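Local structure of AgaA (6HLX) at residues Met241-Phe245 and Pro445-Phe449; Val324-Ala328 and Tyr372-Val376. The protein binds the opine agropinic acid as the periplasmic substrate-binding protein of an ABC transporter, serving its import into the bacterium. All blocks are in the same frame, centred on the assembly; numbering follows the deposited sequence.

Contact 1 (Met241-Phe245 and Pro445-Phe449); sequences MGLQF and PLVYF. With G9Z (agropinic acid), chain E.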
ATOM      1  N   MET A 241       5.959   1.487  10.731  1.00 20.07           N
ATOM      2  CA  MET A 241       5.167   0.667  11.658  1.00 18.42           C
ATOM      3  C   MET A 241       4.475   1.619  12.618  1.00 21.67           C
ATOM      4  O   MET A 241       5.096   2.558  13.116  1.00 22.03           O
ATOM      5  CB  MET A 241       6.031  -0.320  12.478  1.00 20.02           C
ATOM      6  CG  MET A 241       6.732  -1.380  11.626  1.00 22.53           C
ATOM      7  SD  MET A 241       5.614  -2.410  10.666  1.00 23.45           S
ATOM      8  CE  MET A 241       4.771  -3.273  11.959  1.00 22.23           C
ATOM      9  N   GLY A 242       3.221   1.340  12.935  1.00 20.68           N
ATOM     10  CA  GLY A 242       2.466   2.182  13.861  1.00 20.44           C
ATOM     11  C   GLY A 242       1.155   1.537  14.243  1.00 21.88           C
ATOM     12  O   GLY A 242       1.050   0.307  14.248  1.00 20.18           O
ATOM     13  N   LEU A 243       0.153   2.361  14.590  1.00 18.97           N
ATOM     14  CA  LEU A 243      -1.155   1.838  14.971  1.00 19.14           C
ATOM     15  C   LEU A 243      -2.266   2.645  14.333  1.00 22.28           C
ATOM     16  O   LEU A 243      -2.180   3.876  14.276  1.00 21.89           O
ATOM     17  CB  LEU A 243      -1.328   1.926  16.510  1.00 19.74           C
ATOM     18  CG  LEU A 243      -0.469   0.987  17.373  1.00 22.87           C
ATOM     19  CD1 LEU A 243      -0.481   1.442  18.824  1.00 23.46           C
ATOM     20  CD2 LEU A 243      -0.993  -0.478  17.295  1.00 23.34           C
ATOM     21  N   GLN A 244      -3.332   1.944  13.949  1.00 18.66           N
ATOM     22  CA  GLN A 244      -4.610   2.499  13.497  1.00 18.48           C
ATOM     23  C   GLN A 244      -5.581   2.158  14.614  1.00 21.53           C
ATOM     24  O   GLN A 244      -5.543   1.036  15.141  1.00 20.85           O
ATOM     25  CB  GLN A 244      -5.081   1.839  12.187  1.00 18.83           C
ATOM     26  CG  GLN A 244      -4.270   2.292  10.996  1.00 18.01           C
ATOM     27  CD  GLN A 244      -4.370   1.328   9.857  1.00 22.22           C
ATOM     28  OE1 GLN A 244      -3.424   0.581   9.606  1.00 22.28           O
ATOM     29  NE2 GLN A 244      -5.517   1.292   9.164  1.00 19.86           N
ATOM     30  N   PHE A 245      -6.432   3.112  14.979  1.00 17.82           N
ATOM     31  CA  PHE A 245      -7.399   2.949  16.074  1.00 18.17           C
ATOM     32  C   PHE A 245      -8.834   3.011  15.571  1.00 22.35           C
ATOM     33  O   PHE A 245      -9.181   3.936  14.817  1.00 21.84           O
ATOM     34  CB  PHE A 245      -7.219   4.096  17.101  1.00 20.62           C
ATOM     35  CG  PHE A 245      -5.841   4.195  17.721  1.00 21.61           C
ATOM     36  CD1 PHE A 245      -4.850   4.963  17.130  1.00 22.47           C
ATOM     37  CD2 PHE A 245      -5.540   3.524  18.897  1.00 22.68           C
ATOM     38  CE1 PHE A 245      -3.580   5.067  17.714  1.00 22.53           C
ATOM     39  CE2 PHE A 245      -4.268   3.618  19.468  1.00 24.65           C
ATOM     40  CZ  PHE A 245      -3.285   4.358  18.850  1.00 22.56           C
ATOM     41  N   PRO A 445      -4.724  10.768  15.577  1.00 22.16           N
ATOM     42  CA  PRO A 445      -5.598   9.651  15.151  1.00 21.73           C
ATOM     43  C   PRO A 445      -4.765   8.443  14.728  1.00 25.42           C
ATOM     44  O   PRO A 445      -5.215   7.314  14.862  1.00 25.55           O
ATOM     45  CB  PRO A 445      -6.362  10.227  13.961  1.00 22.78           C
ATOM     46  CG  PRO A 445      -5.456  11.301  13.413  1.00 26.31           C
ATOM     47  CD  PRO A 445      -4.820  11.911  14.635  1.00 23.26           C
ATOM     48  N   LEU A 446      -3.540   8.692  14.214  1.00 22.26           N
ATOM     49  CA  LEU A 446      -2.574   7.653  13.836  1.00 21.12           C
ATOM     50  C   LEU A 446      -1.362   7.836  14.744  1.00 22.78           C
ATOM     51  O   LEU A 446      -0.977   8.966  15.037  1.00 21.93           O
ATOM     52  CB  LEU A 446      -2.109   7.789  12.374  1.00 21.08           C
ATOM     53  CG  LEU A 446      -3.043   7.358  11.207  1.00 24.22           C
ATOM     54  CD1 LEU A 446      -3.450   5.872  11.293  1.00 23.89           C
ATOM     55  CD2 LEU A 446      -4.238   8.270  11.050  1.00 24.09           C
ATOM     56  N   VAL A 447      -0.749   6.725  15.152  1.00 20.44           N
ATOM     57  CA  VAL A 447       0.464   6.763  15.973  1.00 20.11           C
ATOM     58  C   VAL A 447       1.537   6.011  15.189  1.00 23.37           C
ATOM     59  O   VAL A 447       1.247   4.959  14.586  1.00 22.44           O
ATOM     60  CB  VAL A 447       0.210   6.196  17.390  1.00 23.19           C
ATOM     61  CG1 VAL A 447       1.515   5.783  18.059  1.00 23.95           C
ATOM     62  CG2 VAL A 447      -0.544   7.217  18.253  1.00 22.68           C
ATOM     63  N   TYR A 448       2.781   6.558  15.167  1.00 19.97           N
ATOM     64  CA  TYR A 448       3.859   5.952  14.379  1.00 20.32           C
ATOM     65  C   TYR A 448       5.043   5.639  15.277  1.00 25.18           C
ATOM     66  O   TYR A 448       5.383   6.447  16.150  1.00 25.17           O
ATOM     67  CB  TYR A 448       4.309   6.921  13.269  1.00 21.69           C
ATOM     68  CG  TYR A 448       3.180   7.440  12.413  1.00 20.49           C
ATOM     69  CD1 TYR A 448       2.511   8.617  12.745  1.00 21.56           C
ATOM     70  CD2 TYR A 448       2.821   6.794  11.228  1.00 20.55           C
ATOM     71  CE1 TYR A 448       1.466   9.103  11.958  1.00 22.67           C
ATOM     72  CE2 TYR A 448       1.792   7.284  10.422  1.00 20.91           C
ATOM     73  CZ  TYR A 448       1.136   8.453  10.782  1.00 25.26           C
ATOM     74  OH  TYR A 448       0.133   8.958   9.997  1.00 23.36           O
ATOM     75  N   PHE A 449       5.703   4.493  15.022  1.00 21.17           N
ATOM     76  CA  PHE A 449       6.812   4.078  15.874  1.00 22.09           C
ATOM     77  C   PHE A 449       8.152   4.003  15.208  1.00 23.88           C
ATOM     78  O   PHE A 449       9.144   4.318  15.866  1.00 24.35           O
ATOM     79  CB  PHE A 449       6.502   2.713  16.515  1.00 23.57           C
ATOM     80  CG  PHE A 449       5.327   2.758  17.471  1.00 25.36           C
ATOM     81  CD1 PHE A 449       5.235   3.752  18.441  1.00 28.44           C
ATOM     82  CD2 PHE A 449       4.304   1.816  17.382  1.00 28.16           C
ATOM     83  CE1 PHE A 449       4.140   3.792  19.327  1.00 30.25           C
ATOM     84  CE2 PHE A 449       3.218   1.856  18.267  1.00 30.74           C
ATOM     85  CZ  PHE A 449       3.143   2.846  19.222  1.00 29.21           C
TER
HETATM   86  OAM G9Z E 604       0.351  -6.777   2.616  1.00 19.83           O
HETATM   87  CAB G9Z E 604       0.950  -6.724   3.699  1.00 20.73           C
HETATM   88  CAC G9Z E 604       1.425  -7.872   4.365  1.00 21.35           C
HETATM   89  CB  G9Z E 604       2.126  -7.360   5.661  1.00 20.86           C
HETATM   90  CA  G9Z E 604       1.819  -5.873   5.715  1.00 19.50           C
HETATM   91  C   G9Z E 604       3.014  -5.107   5.902  1.00 21.29           C
HETATM   92  O   G9Z E 604       3.705  -4.803   4.892  1.00 20.70           O
HETATM   93  N   G9Z E 604       1.106  -5.601   4.425  1.00 18.24           N
HETATM   94  CAG G9Z E 604       0.715  -4.219   3.946  1.00 18.29           C
HETATM   95  CAH G9Z E 604      -0.574  -3.763   4.633  1.00 20.27           C
HETATM   96  OAP G9Z E 604      -0.284  -3.659   6.026  1.00 20.84           O
HETATM   97  CAI G9Z E 604      -1.080  -2.417   4.107  1.00 20.24           C
HETATM   98  OAQ G9Z E 604      -0.963  -2.401   2.661  1.00 19.16           O
HETATM   99  CAJ G9Z E 604      -2.591  -2.193   4.451  1.00 19.85           C
HETATM  100  OAR G9Z E 604      -3.018  -0.920   3.931  1.00 20.34           O
HETATM  101  CAK G9Z E 604      -2.985  -2.323   5.942  1.00 19.14           C
HETATM  102  OAT G9Z E 604      -4.421  -2.376   6.056  1.00 20.09           O
HETATM  103  CAL G9Z E 604      -2.385  -1.211   6.815  1.00 19.08           C
HETATM  104  OAS G9Z E 604      -2.677  -1.465   8.206  1.00 20.39           O
HETATM  105  OXT G9Z E 604       3.339  -4.800   7.082  1.00 20.87           O

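Contact 2 (Val324-Ala328 and Tyr372-Val376); sequences VRLLA and YDFTV. With EDO (1,2-ethanediol), chain B.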
ATOM      1  N   VAL A 324      -8.346  -4.234  26.152  1.00 25.46           N
ATOM      2  CA  VAL A 324      -8.510  -3.995  24.727  1.00 23.88           C
ATOM      3  C   VAL A 324      -7.912  -5.164  23.951  1.00 26.64           C
ATOM      4  O   VAL A 324      -7.052  -5.864  24.474  1.00 26.60           O
ATOM      5  CB  VAL A 324      -7.853  -2.630  24.324  1.00 25.88           C
ATOM      6  CG1 VAL A 324      -6.347  -2.637  24.556  1.00 25.79           C
ATOM      7  CG2 VAL A 324      -8.186  -2.211  22.891  1.00 24.73           C
ATOM      8  N   ARG A 325      -8.321  -5.325  22.697  1.00 23.65           N
ATOM      9  CA  ARG A 325      -7.761  -6.346  21.829  1.00 22.29           C
ATOM     10  C   ARG A 325      -6.987  -5.679  20.705  1.00 25.76           C
ATOM     11  O   ARG A 325      -7.481  -4.718  20.117  1.00 24.68           O
ATOM     12  CB  ARG A 325      -8.863  -7.233  21.238  1.00 22.94           C
ATOM     13  CG  ARG A 325      -9.709  -7.961  22.299  1.00 30.52           C
ATOM     14  CD  ARG A 325     -10.439  -9.153  21.702  1.00 33.01           C
ATOM     15  NE  ARG A 325      -9.523 -10.255  21.395  1.00 31.89           N
ATOM     16  CZ  ARG A 325      -9.219 -11.243  22.232  1.00 48.94           C
ATOM     17  NH1 ARG A 325      -9.754 -11.286  23.448  1.00 38.81           N
ATOM     18  NH2 ARG A 325      -8.375 -12.199  21.861  1.00 38.83           N
ATOM     19  N   LEU A 326      -5.786  -6.192  20.403  1.00 21.71           N
ATOM     20  CA  LEU A 326      -4.946  -5.693  19.302  1.00 21.18           C
ATOM     21  C   LEU A 326      -4.925  -6.708  18.175  1.00 23.95           C
ATOM     22  O   LEU A 326      -4.511  -7.858  18.374  1.00 22.53           O
ATOM     23  CB  LEU A 326      -3.515  -5.432  19.785  1.00 21.30           C
ATOM     24  CG  LEU A 326      -2.431  -5.006  18.760  1.00 22.37           C
ATOM     25  CD1 LEU A 326      -2.800  -3.681  18.082  1.00 22.29           C
ATOM     26  CD2 LEU A 326      -1.090  -4.865  19.455  1.00 23.05           C
ATOM     27  N   LEU A 327      -5.334  -6.255  16.988  1.00 20.28           N
ATOM     28  CA  LEU A 327      -5.320  -7.105  15.793  1.00 19.96           C
ATOM     29  C   LEU A 327      -3.989  -6.977  15.072  1.00 22.90           C
ATOM     30  O   LEU A 327      -3.566  -5.871  14.711  1.00 21.89           O
ATOM     31  CB  LEU A 327      -6.468  -6.724  14.838  1.00 20.56           C
ATOM     32  CG  LEU A 327      -6.507  -7.436  13.477  1.00 23.97           C
ATOM     33  CD1 LEU A 327      -6.716  -8.965  13.632  1.00 23.38           C
ATOM     34  CD2 LEU A 327      -7.545  -6.803  12.556  1.00 22.76           C
ATOM     35  N   ALA A 328      -3.365  -8.111  14.780  1.00 19.44           N
ATOM     36  CA  ALA A 328      -2.165  -8.117  13.945  1.00 19.86           C
ATOM     37  C   ALA A 328      -2.216  -9.434  13.156  1.00 23.29           C
ATOM     38  O   ALA A 328      -3.311  -9.834  12.743  1.00 21.80           O
ATOM     39  CB  ALA A 328      -0.892  -7.987  14.800  1.00 21.24           C
ATOM     40  N   TYR A 372     -12.231  -4.440  14.670  1.00 23.76           N
ATOM     41  CA  TYR A 372     -11.105  -4.434  15.598  1.00 22.80           C
ATOM     42  C   TYR A 372     -11.203  -3.218  16.511  1.00 25.26           C
ATOM     43  O   TYR A 372     -11.947  -2.295  16.186  1.00 25.05           O
ATOM     44  CB  TYR A 372      -9.769  -4.411  14.810  1.00 23.57           C
ATOM     45  CG  TYR A 372      -9.511  -3.193  13.938  1.00 23.02           C
ATOM     46  CD1 TYR A 372      -8.904  -2.052  14.463  1.00 24.24           C
ATOM     47  CD2 TYR A 372      -9.753  -3.225  12.562  1.00 23.08           C
ATOM     48  CE1 TYR A 372      -8.574  -0.966  13.654  1.00 23.29           C
ATOM     49  CE2 TYR A 372      -9.467  -2.122  11.749  1.00 22.67           C
ATOM     50  CZ  TYR A 372      -8.865  -0.998  12.298  1.00 24.36           C
ATOM     51  OH  TYR A 372      -8.493   0.066  11.504  1.00 21.91           O
ATOM     52  N   ASP A 373     -10.421  -3.204  17.621  1.00 22.62           N
ATOM     53  CA  ASP A 373     -10.318  -2.073  18.572  1.00 21.74           C
ATOM     54  C   ASP A 373      -9.138  -1.205  18.065  1.00 23.74           C
ATOM     55  O   ASP A 373      -9.285  -0.003  17.860  1.00 23.39           O
ATOM     56  CB  ASP A 373     -10.030  -2.591  19.990  1.00 22.54           C
ATOM     57  CG  ASP A 373     -11.131  -3.458  20.595  1.00 29.73           C
ATOM     58  OD1 ASP A 373     -12.283  -3.357  20.135  1.00 28.85           O
ATOM     59  OD2 ASP A 373     -10.826  -4.252  21.516  1.00 30.57           O
ATOM     60  N   PHE A 374      -7.984  -1.844  17.829  1.00 20.65           N
ATOM     61  CA  PHE A 374      -6.820  -1.218  17.184  1.00 19.48           C
ATOM     62  C   PHE A 374      -6.007  -2.259  16.477  1.00 22.02           C
ATOM     63  O   PHE A 374      -6.185  -3.450  16.732  1.00 22.44           O
ATOM     64  CB  PHE A 374      -5.978  -0.303  18.100  1.00 20.95           C
ATOM     65  CG  PHE A 374      -5.144  -0.859  19.233  1.00 22.26           C
ATOM     66  CD1 PHE A 374      -5.601  -1.937  20.000  1.00 23.85           C
ATOM     67  CD2 PHE A 374      -3.984  -0.198  19.648  1.00 23.03           C
ATOM     68  CE1 PHE A 374      -4.885  -2.370  21.123  1.00 23.58           C
ATOM     69  CE2 PHE A 374      -3.268  -0.633  20.773  1.00 24.09           C
ATOM     70  CZ  PHE A 374      -3.726  -1.717  21.501  1.00 22.86           C
ATOM     71  N   THR A 375      -5.204  -1.835  15.488  1.00 19.24           N
ATOM     72  CA  THR A 375      -4.439  -2.796  14.674  1.00 18.75           C
ATOM     73  C   THR A 375      -3.047  -2.303  14.400  1.00 22.04           C
ATOM     74  O   THR A 375      -2.837  -1.089  14.301  1.00 20.42           O
ATOM     75  CB  THR A 375      -5.187  -3.157  13.360  1.00 21.64           C
ATOM     76  OG1 THR A 375      -4.485  -4.200  12.654  1.00 21.87           O
ATOM     77  CG2 THR A 375      -5.353  -1.953  12.387  1.00 21.78           C
ATOM     78  N   VAL A 376      -2.091  -3.245  14.361  1.00 20.12           N
ATOM     79  CA  VAL A 376      -0.713  -2.938  13.967  1.00 19.16           C
ATOM     80  C   VAL A 376      -0.784  -2.470  12.494  1.00 21.35           C
ATOM     81  O   VAL A 376      -1.384  -3.133  11.634  1.00 21.09           O
ATOM     82  CB  VAL A 376       0.216  -4.160  14.137  1.00 22.30           C
ATOM     83  CG1 VAL A 376       1.577  -3.928  13.480  1.00 22.02           C
ATOM     84  CG2 VAL A 376       0.382  -4.492  15.626  1.00 21.81           C
TER
HETATM   85  C1  EDO B 628     -16.251  -0.907  18.450  1.00 62.16           C
HETATM   86  O1  EDO B 628     -16.458  -0.921  19.849  1.00 64.18           O
HETATM   87  C2  EDO B 628     -14.730  -0.870  18.167  1.00 60.69           C
HETATM   88  O2  EDO B 628     -14.114  -2.075  18.590  1.00 57.50           O
HETATM   89  O   HOH W   1      -8.757  -5.464  17.864  1.00 29.03           O

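Contact 1 (Met241-Phe245 and Pro445-Phe449)
Segments 241-245 and 445-449 run antiparallel: the axes of their short strand segments lie 163° apart in direction and approach to 4.5 Å. L243 and V447 form the hydrogen-bonded pair, with L243 N to V447 O at 2.8 Å and a weak, longer return bond from V447 N to L243 O at 3.3 Å. Two residues further along each strand, F449 N donates to M241 O (2.8 Å). Between these bonds sits the non-hydrogen-bonded pair of G242 and Y448, drawn together to 4.1 Å between G242 CA and Y448 CA. Such closeness depends on the missing side chain: an ideal CB on G242 would fall 2.2 Å from V447 O, which instead receives a CA-H...O contact from G242 CA at 3.1 Å. The pairing belongs to one lobe of a type II periplasmic binding protein fold, where strand 240-245 runs antiparallel to both its neighbours, 446-451 and 374-379.

The two sheet faces differ in chemistry. L243 and V447 point to the one packed by helices 255-264 and 333-347. There L243 CD1 meets the edge of the F449 ring at CE2 (3.8 Å), and V447 CG2 lies 3.8 Å from F245 CE1, near that ring's plane; P445 O also lies at the F245 edge, 3.3 Å from CD1. Q244, L446 and Y448 point to the other face. L446 CD1 packs on Q244 CG (3.7 Å), in the aliphatic part of the side chain whose OE1 accepts a 2.6 Å hydrogen bond from OAS of agropinic acid; NE2 donates to the backbone of T402 and N404. The Y448 hydroxyl pairs with that of Y393.

Contact 2 (Val324-Ala328 and Tyr372-Val376)
The strands of 324-328 and 372-376 run parallel, 34° apart in direction; their spacing narrows from 6.0 Å between R325 CA and D373 CA to 4.5 Å between L327 CA and T375 CA, then widens to 5.4 Å between A328 CA and V376 CA. The F374 ring is the largest bump (82 Å² of the residue covered): its CE1 fits between V324 CG1 (3.7 Å) and L326 CB (3.6 Å), while L326 CD1 stands 3.7 Å from the ring centroid, 6° off the normal, in a CH-pi contact. V376 CG2 sits against A328 CB (3.8 Å) and L326 CD1 (4.1 Å), and V324 CG2 nests against D373 CB (3.5 Å). On the opposite face L327 CD2 rests on Y372 CB (4.0 Å). Next to the closest pair, L327 N donates to F374 O (2.9 Å) and V376 N to L327 O (3.0 Å). In the sheet, strand 322-327 lies between 374-379 and 351-356; L326 also packs on V353, L243, and A339 and I342 of helix 333-347.

Overall arrangement
Both contacts belong to one mixed sheet, and strands 240-245 and 374-379, one from each, are neighbours in it: Q244 O lies 2.9 Å from T375 N, a probable hydrogen bond, and M241 CE lies 3.6 Å from V376 CG1. The contact centres are 11 Å apart. All ten residues of contact 1 are buried; it joins antiparallel main-chain pairing to ring-edge contacts of F245 and F449. Contact 2 is parallel and mostly buried but opens to solvent at R325; L326 lies over the F374 ring face, and bonds from D373 OD2, T375 OG1 and a water join the main-chain ones. Helix 333-347 packs against both. Both reach agropinic acid, contact 1 by a polar bond, contact 2 by touching through V376.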